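Local coordinates for protein oxidized polyvinyl alcohol hydrolase (Pseudomonas sp. VM15C, PDB 3WWC) that hydrolyses beta-diketones such as 4,6-nonanedione and the oxidized form of polyvinyl alcohol, in the second step of polyvinyl alcohol breakdown, at residues 125-135 and 205-213; 240-251 and 285-296. The protein carries 1 engineered substitution. One frame throughout, in Å; residues are numbered along the deposited sequence.

Contact 1: 125-135 and 205-213; sequences NWNPWFEGRAA and YVTSDDGTP. With BUA (butanoic acid), chain D.
Y205 reaches into the bend of 125-135 with its hydroxyl leading, and N125 meets it from the opposite direction. The hydroxyl donates from Y205 OH to E131 OE1 at 2.7 Å, using the syn lone pair of a carboxylate whose plane is turned 43° from the ring. N125 ND2 makes a weak bond to Y205 OH (3.0 Å), its amide steeply inclined to the ring. A second, straighter bond of 159° runs from N125 ND2 to O1 of the bound butanoic acid, while R234 binds N125 OD1. The acid's carbon chain lies over one face of W126 and at the ring edge of Y205, where Y205 CE1 is 3.8 Å from BUA C2. G132 passes so close to this ring that a beta carbon would clash. Farther out, R133, extended from CG to NE, lays its guanidinium edge against a turn: R133 NH2 donates to G211 O at 2.9 Å, in the carbonyl plane. G211 suits its positive phi of 94°, and a water joins R133 NH2 to T207 OG1. P213 packs on A135, CB to CB 3.9 Å. A leucine in place of Y205 would probably leave E131 OE1 without its donor and N125 ND2 without its weak second acceptor. The buried E131 is bonded at OE1 by Y205 and at OE2 by S178, which follows A177, the engineered residue at the probable nucleophile position.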
loop_
_atom_site.group_PDB
_atom_site.type_symbol
_atom_site.label_atom_id
_atom_site.label_comp_id
_atom_site.label_asym_id
_atom_site.label_seq_id
_atom_site.Cartn_x
_atom_site.Cartn_y
_atom_site.Cartn_z
ATOM N N ASN A 125 12.937 -3.065 -7.808
ATOM C CA ASN A 125 13.025 -1.759 -8.398
ATOM C C ASN A 125 13.482 -0.624 -7.491
ATOM O O ASN A 125 14.330 0.220 -7.878
ATOM C CB ASN A 125 11.674 -1.338 -9.004
ATOM C CG ASN A 125 11.793 -0.030 -9.782
ATOM O OD1 ASN A 125 12.414 -0.021 -10.840
ATOM N ND2 ASN A 125 11.235 1.056 -9.264
ATOM N N TRP A 126 12.940 -0.604 -6.280
ATOM C CA TRP A 126 13.114 0.515 -5.351
ATOM C C TRP A 126 13.380 -0.027 -3.948
ATOM O O TRP A 126 12.724 -0.936 -3.487
ATOM C CB TRP A 126 11.821 1.336 -5.439
ATOM C CG TRP A 126 12.014 2.742 -4.989
ATOM C CD1 TRP A 126 11.400 3.354 -3.947
ATOM C CD2 TRP A 126 12.939 3.688 -5.532
ATOM N NE1 TRP A 126 11.902 4.632 -3.788
ATOM C CE2 TRP A 126 12.843 4.854 -4.757
ATOM C CE3 TRP A 126 13.835 3.658 -6.607
ATOM C CZ2 TRP A 126 13.614 5.991 -5.010
ATOM C CZ3 TRP A 126 14.612 4.803 -6.863
ATOM C CH2 TRP A 126 14.489 5.943 -6.064
ATOM N N ASN A 127 14.360 0.531 -3.272
ATOM C CA ASN A 127 14.813 -0.026 -1.989
ATOM C C ASN A 127 13.946 0.043 -0.716
ATOM O O ASN A 127 14.138 -0.779 0.160
ATOM C CB ASN A 127 16.188 0.584 -1.653
ATOM C CG ASN A 127 17.080 -0.362 -0.884
ATOM O OD1 ASN A 127 17.092 -1.560 -1.115
ATOM N ND2 ASN A 127 17.867 0.206 0.026
ATOM N N PRO A 128 13.005 1.009 -0.577
ATOM C CA PRO A 128 12.230 1.045 0.664
ATOM C C PRO A 128 11.460 -0.223 1.015
ATOM O O PRO A 128 11.412 -0.639 2.189
ATOM C CB PRO A 128 11.271 2.222 0.464
ATOM C CG PRO A 128 12.112 3.223 -0.401
ATOM C CD PRO A 128 12.800 2.217 -1.402
ATOM N N TRP A 129 10.831 -0.826 0.001
ATOM C CA TRP A 129 10.052 -2.042 0.197
ATOM C C TRP A 129 10.303 -2.922 -1.017
ATOM O O TRP A 129 10.679 -2.448 -2.070
ATOM C CB TRP A 129 8.533 -1.754 0.240
ATOM C CG TRP A 129 8.085 -0.732 1.305
ATOM C CD1 TRP A 129 7.767 0.602 1.097
ATOM C CD2 TRP A 129 7.913 -0.969 2.707
ATOM N NE1 TRP A 129 7.425 1.198 2.289
ATOM C CE2 TRP A 129 7.500 0.262 3.296
ATOM C CE3 TRP A 129 8.074 -2.092 3.533
ATOM C CZ2 TRP A 129 7.240 0.387 4.673
ATOM C CZ3 TRP A 129 7.828 -1.987 4.885
ATOM C CH2 TRP A 129 7.407 -0.744 5.459
ATOM N N PHE A 130 10.032 -4.225 -0.863
ATOM C CA PHE A 130 10.160 -5.144 -1.998
ATOM C C PHE A 130 8.790 -5.050 -2.694
ATOM O O PHE A 130 7.912 -5.902 -2.544
ATOM C CB PHE A 130 10.452 -6.551 -1.436
ATOM C CG PHE A 130 11.746 -6.620 -0.606
ATOM C CD1 PHE A 130 12.961 -6.348 -1.214
ATOM C CD2 PHE A 130 11.729 -6.910 0.766
ATOM C CE1 PHE A 130 14.142 -6.354 -0.439
ATOM C CE2 PHE A 130 12.885 -6.923 1.516
ATOM C CZ PHE A 130 14.107 -6.639 0.914
ATOM N N GLU A 131 8.657 -3.995 -3.484
ATOM C CA GLU A 131 7.390 -3.627 -4.063
ATOM C C GLU A 131 7.243 -3.648 -5.571
ATOM O O GLU A 131 6.154 -3.351 -6.074
ATOM C CB GLU A 131 6.918 -2.243 -3.493
ATOM C CG GLU A 131 7.956 -1.058 -3.286
ATOM C CD GLU A 131 8.261 -0.217 -4.518
ATOM O OE1 GLU A 131 8.542 -0.776 -5.605
ATOM O OE2 GLU A 131 8.268 1.038 -4.386
ATOM N N GLY A 132 8.288 -4.036 -6.295
ATOM C CA GLY A 132 8.134 -4.098 -7.743
ATOM C C GLY A 132 9.401 -4.704 -8.342
ATOM O O GLY A 132 10.500 -4.424 -7.866
ATOM N N ARG A 133 9.244 -5.471 -9.401
ATOM C CA ARG A 133 10.431 -6.057 -10.033
ATOM C C ARG A 133 11.177 -4.994 -10.804
ATOM O O ARG A 133 10.577 -4.060 -11.332
ATOM C CB ARG A 133 10.003 -7.221 -10.941
ATOM C CG ARG A 133 9.169 -6.807 -12.159
ATOM C CD ARG A 133 8.788 -8.054 -12.942
ATOM N NE ARG A 133 7.765 -7.857 -13.955
ATOM C CZ ARG A 133 8.033 -7.704 -15.253
ATOM N NH1 ARG A 133 9.300 -7.705 -15.666
ATOM N NH2 ARG A 133 7.037 -7.609 -16.133
ATOM N N ALA A 134 12.498 -5.120 -10.823
ATOM C CA ALA A 134 13.347 -4.197 -11.537
ATOM C C ALA A 134 13.108 -4.318 -13.039
ATOM O O ALA A 134 12.585 -5.310 -13.508
ATOM C CB ALA A 134 14.810 -4.515 -11.214
ATOM N N ALA A 135 13.521 -3.289 -13.784
ATOM C CA ALA A 135 13.331 -3.238 -15.237
ATOM C C ALA A 135 14.269 -4.131 -16.013
ATOM O O ALA A 135 13.984 -4.463 -17.159
ATOM C CB ALA A 135 13.501 -1.836 -15.696
ATOM N N TYR A 205 4.031 0.691 -12.083
ATOM C CA TYR A 205 5.179 0.351 -12.977
ATOM C C TYR A 205 4.638 -0.304 -14.233
ATOM O O TYR A 205 4.989 -1.443 -14.615
ATOM C CB TYR A 205 6.158 -0.581 -12.298
ATOM C CG TYR A 205 6.743 -0.060 -11.015
ATOM C CD1 TYR A 205 7.452 1.149 -10.969
ATOM C CD2 TYR A 205 6.687 -0.844 -9.861
ATOM C CE1 TYR A 205 8.115 1.541 -9.805
ATOM C CE2 TYR A 205 7.352 -0.463 -8.697
ATOM C CZ TYR A 205 8.060 0.716 -8.684
ATOM O OH TYR A 205 8.804 1.066 -7.557
ATOM N N VAL A 206 3.764 0.434 -14.913
ATOM C CA VAL A 206 3.099 -0.077 -16.106
ATOM C C VAL A 206 4.062 -0.672 -17.134
ATOM O O VAL A 206 5.132 -0.080 -17.431
ATOM C CB VAL A 206 2.294 1.053 -16.740
ATOM C CG1 VAL A 206 1.778 0.647 -18.167
ATOM C CG2 VAL A 206 1.082 1.317 -15.869
ATOM N N THR A 207 3.697 -1.854 -17.637
ATOM C CA THR A 207 4.513 -2.480 -18.700
ATOM C C THR A 207 3.621 -2.722 -19.909
ATOM O O THR A 207 2.415 -2.494 -19.890
ATOM C CB THR A 207 5.043 -3.884 -18.296
ATOM O OG1 THR A 207 3.950 -4.812 -18.129
ATOM C CG2 THR A 207 5.872 -3.795 -16.993
ATOM N N SER A 208 4.232 -3.231 -20.976
ATOM C CA SER A 208 3.435 -3.617 -22.117
ATOM C C SER A 208 2.679 -4.873 -21.727
ATOM O O SER A 208 2.973 -5.520 -20.711
ATOM C CB SER A 208 4.315 -3.960 -23.335
ATOM O OG SER A 208 5.094 -2.822 -23.679
ATOM N N ASP A 209 1.715 -5.263 -22.567
ATOM C CA ASP A 209 0.938 -6.472 -22.281
ATOM C C ASP A 209 1.809 -7.728 -22.174
ATOM O O ASP A 209 1.440 -8.653 -21.434
ATOM C CB ASP A 209 -0.117 -6.722 -23.369
ATOM C CG ASP A 209 -1.300 -5.804 -23.269
ATOM O OD1 ASP A 209 -1.438 -5.099 -22.232
ATOM O OD2 ASP A 209 -2.127 -5.774 -24.225
ATOM N N ASP A 210 2.921 -7.776 -22.910
ATOM C CA ASP A 210 3.814 -8.929 -22.850
ATOM C C ASP A 210 4.779 -8.901 -21.675
ATOM O O ASP A 210 5.666 -9.768 -21.542
ATOM C CB ASP A 210 4.599 -9.094 -24.181
ATOM C CG ASP A 210 5.578 -7.966 -24.479
ATOM O OD1 ASP A 210 5.792 -7.047 -23.681
ATOM O OD2 ASP A 210 6.198 -7.997 -25.585
ATOM N N GLY A 211 4.622 -7.908 -20.808
ATOM C CA GLY A 211 5.496 -7.856 -19.641
ATOM C C GLY A 211 6.717 -7.006 -19.820
ATOM O O GLY A 211 7.440 -6.759 -18.863
ATOM N N THR A 212 7.009 -6.567 -21.039
ATOM C CA THR A 212 8.180 -5.741 -21.258
ATOM C C THR A 212 8.213 -4.454 -20.426
ATOM O O THR A 212 7.298 -3.661 -20.502
ATOM C CB THR A 212 8.257 -5.310 -22.724
ATOM O OG1 THR A 212 8.200 -6.475 -23.552
ATOM C CG2 THR A 212 9.585 -4.548 -22.987
ATOM N N PRO A 213 9.257 -4.245 -19.596
ATOM C CA PRO A 213 9.331 -3.013 -18.803
ATOM C C PRO A 213 9.374 -1.795 -19.706
ATOM O O PRO A 213 9.982 -1.794 -20.807
ATOM C CB PRO A 213 10.622 -3.165 -18.003
ATOM C CG PRO A 213 10.734 -4.681 -17.860
ATOM C CD PRO A 213 10.313 -5.198 -19.207
HETATM C C1 BUA D . 9.195 5.166 -7.928
HETATM C C2 BUA D . 10.273 4.466 -8.758
HETATM C C3 BUA D . 11.225 5.514 -9.341
HETATM C C4 BUA D . 12.340 4.807 -10.112
HETATM O O1 BUA D . 12.146 3.617 -10.441
HETATM O O2 BUA D . 13.370 5.474 -10.354
HETATM O O HOH W 1 4.237 -6.670 -15.967
HETATM O O HOH W 2 10.083 -8.735 -18.407
#

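Contact 2: 240-251 and 285-296; sequences LPAKVGPLIVMT and FFSAQPDVVHVA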
loop_
_atom_site.group_PDB
_atom_site.type_symbol
_atom_site.label_atom_id
_atom_site.label_comp_id
_atom_site.label_asym_id
_atom_site.label_seq_id
_atom_site.Cartn_x
_atom_site.Cartn_y
_atom_site.Cartn_z
ATOM N N LEU A 240 -0.995 -10.168 -14.526
ATOM C CA LEU A 240 -1.774 -9.871 -13.319
ATOM C C LEU A 240 -2.780 -11.004 -13.196
ATOM O O LEU A 240 -3.189 -11.615 -14.199
ATOM C CB LEU A 240 -2.522 -8.540 -13.484
ATOM C CG LEU A 240 -1.604 -7.321 -13.551
ATOM C CD1 LEU A 240 -2.488 -6.099 -13.862
ATOM C CD2 LEU A 240 -0.889 -7.113 -12.234
ATOM N N PRO A 241 -3.205 -11.302 -11.971
ATOM C CA PRO A 241 -4.173 -12.391 -11.780
ATOM C C PRO A 241 -5.506 -12.182 -12.476
ATOM O O PRO A 241 -6.008 -11.069 -12.552
ATOM C CB PRO A 241 -4.296 -12.498 -10.269
ATOM C CG PRO A 241 -3.743 -11.222 -9.706
ATOM C CD PRO A 241 -2.788 -10.657 -10.710
ATOM N N ALA A 242 -6.099 -13.266 -12.995
ATOM C CA ALA A 242 -7.389 -13.141 -13.673
ATOM C C ALA A 242 -8.467 -12.856 -12.644
ATOM O O ALA A 242 -9.468 -12.162 -12.935
ATOM C CB ALA A 242 -7.715 -14.448 -14.413
ATOM N N LYS A 243 -8.273 -13.408 -11.454
ATOM C CA LYS A 243 -9.238 -13.205 -10.377
ATOM C C LYS A 243 -8.571 -13.107 -9.025
ATOM O O LYS A 243 -7.661 -13.889 -8.686
ATOM C CB LYS A 243 -10.265 -14.323 -10.318
ATOM C CG LYS A 243 -11.472 -13.892 -9.493
ATOM C CD LYS A 243 -12.633 -14.850 -9.552
ATOM C CE LYS A 243 -13.787 -14.243 -8.762
ATOM N NZ LYS A 243 -15.009 -15.119 -8.840
ATOM N N VAL A 244 -8.978 -12.106 -8.260
ATOM C CA VAL A 244 -8.425 -11.955 -6.916
ATOM C C VAL A 244 -9.514 -12.230 -5.910
ATOM O O VAL A 244 -10.709 -12.244 -6.226
ATOM C CB VAL A 244 -7.789 -10.511 -6.648
ATOM C CG1 VAL A 244 -6.657 -10.278 -7.607
ATOM C CG2 VAL A 244 -8.821 -9.402 -6.725
ATOM N N GLY A 245 -9.075 -12.518 -4.694
ATOM C CA GLY A 245 -9.953 -12.744 -3.560
ATOM C C GLY A 245 -10.770 -11.485 -3.244
ATOM O O GLY A 245 -10.485 -10.381 -3.760
ATOM N N PRO A 246 -11.751 -11.581 -2.358
ATOM C CA PRO A 246 -12.622 -10.464 -2.004
ATOM C C PRO A 246 -11.905 -9.350 -1.259
ATOM O O PRO A 246 -11.285 -9.600 -0.213
ATOM C CB PRO A 246 -13.684 -11.112 -1.135
ATOM C CG PRO A 246 -13.592 -12.511 -1.425
ATOM C CD PRO A 246 -12.187 -12.825 -1.700
ATOM N N LEU A 247 -12.019 -8.120 -1.767
ATOM C CA LEU A 247 -11.342 -6.972 -1.195
ATOM C C LEU A 247 -12.151 -5.710 -1.322
ATOM O O LEU A 247 -13.084 -5.630 -2.118
ATOM C CB LEU A 247 -10.053 -6.656 -2.003
ATOM C CG LEU A 247 -8.967 -7.732 -2.081
ATOM C CD1 LEU A 247 -7.937 -7.307 -3.168
ATOM C CD2 LEU A 247 -8.274 -7.926 -0.725
ATOM N N ILE A 248 -11.753 -4.717 -0.530
ATOM C CA ILE A 248 -12.165 -3.355 -0.772
ATOM C C ILE A 248 -10.840 -2.579 -0.902
ATOM O O ILE A 248 -9.948 -2.698 -0.059
ATOM C CB ILE A 248 -13.091 -2.745 0.282
ATOM C CG1 ILE A 248 -13.265 -1.256 -0.038
ATOM C CG2 ILE A 248 -12.567 -2.976 1.725
ATOM C CD1 ILE A 248 -14.455 -0.614 0.718
ATOM N N VAL A 249 -10.676 -1.855 -2.003
ATOM C CA VAL A 249 -9.444 -1.108 -2.235
ATOM C C VAL A 249 -9.785 0.334 -2.465
ATOM O O VAL A 249 -10.658 0.663 -3.295
ATOM C CB VAL A 249 -8.692 -1.650 -3.464
ATOM C CG1 VAL A 249 -7.379 -0.880 -3.677
ATOM C CG2 VAL A 249 -8.412 -3.165 -3.278
ATOM N N MET A 250 -9.102 1.208 -1.747
ATOM C CA MET A 250 -9.304 2.662 -1.890
ATOM C C MET A 250 -7.984 3.258 -2.385
ATOM O O MET A 250 -7.007 3.310 -1.638
ATOM C CB MET A 250 -9.675 3.279 -0.544
ATOM C CG MET A 250 -9.988 4.776 -0.723
ATOM S SD MET A 250 -10.428 5.572 0.889
ATOM C CE MET A 250 -12.061 4.924 1.107
ATOM N N THR A 251 -7.977 3.675 -3.646
ATOM C CA THR A 251 -6.772 4.259 -4.257
ATOM C C THR A 251 -6.871 5.765 -4.196
ATOM O O THR A 251 -7.918 6.322 -4.555
ATOM C CB THR A 251 -6.659 3.842 -5.695
ATOM O OG1 THR A 251 -6.602 2.400 -5.777
ATOM C CG2 THR A 251 -5.394 4.441 -6.326
ATOM N N PHE A 285 -7.777 -1.946 -12.788
ATOM C CA PHE A 285 -7.693 -3.361 -12.485
ATOM C C PHE A 285 -8.630 -3.753 -11.379
ATOM O O PHE A 285 -9.366 -4.747 -11.506
ATOM C CB PHE A 285 -6.255 -3.741 -12.089
ATOM C CG PHE A 285 -6.119 -5.157 -11.638
ATOM C CD1 PHE A 285 -5.931 -6.163 -12.563
ATOM C CD2 PHE A 285 -6.271 -5.487 -10.286
ATOM C CE1 PHE A 285 -5.912 -7.486 -12.158
ATOM C CE2 PHE A 285 -6.250 -6.815 -9.872
ATOM C CZ PHE A 285 -6.076 -7.800 -10.804
ATOM N N PHE A 286 -8.631 -2.986 -10.281
ATOM C CA PHE A 286 -9.465 -3.395 -9.153
ATOM C C PHE A 286 -10.950 -3.187 -9.410
ATOM O O PHE A 286 -11.758 -3.947 -8.925
ATOM C CB PHE A 286 -9.009 -2.688 -7.856
ATOM C CG PHE A 286 -7.697 -3.200 -7.355
ATOM C CD1 PHE A 286 -7.584 -4.533 -6.915
ATOM C CD2 PHE A 286 -6.574 -2.357 -7.283
ATOM C CE1 PHE A 286 -6.365 -5.017 -6.408
ATOM C CE2 PHE A 286 -5.358 -2.835 -6.773
ATOM C CZ PHE A 286 -5.254 -4.166 -6.336
ATOM N N SER A 287 -11.307 -2.181 -10.192
ATOM C CA SER A 287 -12.698 -1.987 -10.486
ATOM C C SER A 287 -13.248 -3.112 -11.321
ATOM O O SER A 287 -14.402 -3.492 -11.120
ATOM C CB SER A 287 -12.908 -0.665 -11.238
ATOM O OG SER A 287 -12.632 0.383 -10.369
ATOM N N ALA A 288 -12.440 -3.641 -12.236
ATOM C CA ALA A 288 -12.903 -4.722 -13.104
ATOM C C ALA A 288 -13.136 -6.018 -12.338
ATOM O O ALA A 288 -13.911 -6.840 -12.753
ATOM C CB ALA A 288 -11.911 -4.968 -14.247
ATOM N N GLN A 289 -12.473 -6.209 -11.208
ATOM C CA GLN A 289 -12.604 -7.447 -10.428
ATOM C C GLN A 289 -13.969 -7.556 -9.801
ATOM O O GLN A 289 -14.428 -6.655 -9.102
ATOM C CB GLN A 289 -11.482 -7.463 -9.385
ATOM C CG GLN A 289 -10.160 -7.721 -10.030
ATOM C CD GLN A 289 -10.088 -9.151 -10.542
ATOM O OE1 GLN A 289 -10.465 -10.093 -9.836
ATOM N NE2 GLN A 289 -9.598 -9.319 -11.745
ATOM N N PRO A 290 -14.659 -8.685 -10.010
ATOM C CA PRO A 290 -15.994 -8.838 -9.474
ATOM C C PRO A 290 -16.178 -8.908 -8.000
ATOM O O PRO A 290 -17.234 -8.536 -7.513
ATOM C CB PRO A 290 -16.522 -10.099 -10.176
ATOM C CG PRO A 290 -15.291 -10.901 -10.378
ATOM C CD PRO A 290 -14.250 -9.871 -10.786
ATOM N N ASP A 291 -15.159 -9.387 -7.292
ATOM C CA ASP A 291 -15.275 -9.476 -5.857
ATOM C C ASP A 291 -14.535 -8.378 -5.135
ATOM O O ASP A 291 -14.241 -8.487 -3.958
ATOM C CB ASP A 291 -14.782 -10.832 -5.366
ATOM C CG ASP A 291 -15.631 -11.958 -5.876
ATOM O OD1 ASP A 291 -16.828 -11.693 -6.185
ATOM O OD2 ASP A 291 -15.119 -13.105 -5.969
ATOM N N VAL A 292 -14.258 -7.307 -5.843
ATOM C CA VAL A 292 -13.564 -6.150 -5.249
ATOM C C VAL A 292 -14.404 -4.894 -5.367
ATOM O O VAL A 292 -14.954 -4.608 -6.436
ATOM C CB VAL A 292 -12.235 -5.882 -5.998
ATOM C CG1 VAL A 292 -11.541 -4.638 -5.428
ATOM C CG2 VAL A 292 -11.322 -7.067 -5.877
ATOM N N VAL A 293 -14.529 -4.132 -4.283
ATOM C CA VAL A 293 -15.149 -2.806 -4.286
ATOM C C VAL A 293 -13.946 -1.869 -4.428
ATOM O O VAL A 293 -13.050 -1.923 -3.600
ATOM C CB VAL A 293 -15.852 -2.502 -2.948
ATOM C CG1 VAL A 293 -16.259 -1.020 -2.861
ATOM C CG2 VAL A 293 -17.091 -3.383 -2.798
ATOM N N HIS A 294 -13.891 -1.057 -5.483
ATOM C CA HIS A 294 -12.807 -0.109 -5.607
ATOM C C HIS A 294 -13.348 1.292 -5.420
ATOM O O HIS A 294 -14.347 1.663 -6.032
ATOM C CB HIS A 294 -12.136 -0.186 -6.989
ATOM C CG HIS A 294 -10.974 0.747 -7.101
ATOM N ND1 HIS A 294 -11.117 2.064 -7.509
ATOM C CD2 HIS A 294 -9.714 0.630 -6.626
ATOM C CE1 HIS A 294 -9.991 2.711 -7.271
ATOM N NE2 HIS A 294 -9.118 1.870 -6.739
ATOM N N VAL A 295 -12.694 2.068 -4.564
ATOM C CA VAL A 295 -13.088 3.434 -4.338
ATOM C C VAL A 295 -11.928 4.327 -4.860
ATOM O O VAL A 295 -10.770 4.135 -4.447
ATOM C CB VAL A 295 -13.333 3.717 -2.845
ATOM C CG1 VAL A 295 -13.693 5.189 -2.693
ATOM C CG2 VAL A 295 -14.475 2.827 -2.254
ATOM N N ALA A 296 -12.226 5.240 -5.805
ATOM C CA ALA A 296 -11.227 6.142 -6.344
ATOM C C ALA A 296 -11.382 7.487 -5.650
ATOM O O ALA A 296 -12.437 8.117 -5.748
ATOM C CB ALA A 296 -11.441 6.275 -7.871
HETATM O O HOH W 3 -17.355 -13.635 -9.027
HETATM O O HOH W 4 -12.411 -10.487 -7.815
HETATM O O HOH W 5 -12.831 -13.865 -5.303
#
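V249 lays both methyls on the ring of F286, CG2 standing 4.1 Å from the ring centroid and 15° off its normal, a CH-pi contact. CB and CG1 of this branched side chain also border H294 CD2, while the other face of F286 is met by F285 CD2. F285 itself presents its ring edge to P241 O and V244 CG1, and L240 CD1 approaches F285 CD1 to 3.7 Å; a broad flat ring suits a site walled by L240 and V244, with the P241 carbonyl at its edge. Both rings belong to the last turn of helix 275-288, which leads into strand 292-298. Strands 247-251 and 292-296 run parallel, their axes 12° from each other, neighbours in the central sheet of an alpha/beta-hydrolase fold. D291 starts the pairing: its carbonyl accepts from L247 N, D291 O to L247 N 3.1 Å, and also meets P246 CA. Its OD2 meets the end of the extended K243, whose NZ lies 3.5 Å from D291 OD2 in a salt bridge. Beside it the bent Q289 clasps the loop, NE2 donating to A242 O almost straight at 177° and OE1 accepting from V244 N. At the far end T251 OG1 and H294 NE2 share a hydrogen bond of 2.7 Å.

Contact 1 closes before contact 2 opens along the chain; their centres lie 20 Å apart and their nearest atoms about 7 Å. Helix 178-189 bridges them: W126, P128 and E131 meet its start at S178 and T181, whereas V249, F285 and F286 pack on L187 and L188 near its other end. Q232 adds a second link, pairing with T207 by backbone hydrogen bonding, while its OE1 accepts from L240 N. Contact 1 forms pocket wall, with W126 about 7 Å, side chain to side chain, from A177, the engineered substitution at the probable nucleophile. In contact 2, T251's side chain lies about 13 Å from a butanoic acid and H294's about 3 Å from that of S283, a probable charge-relay residue.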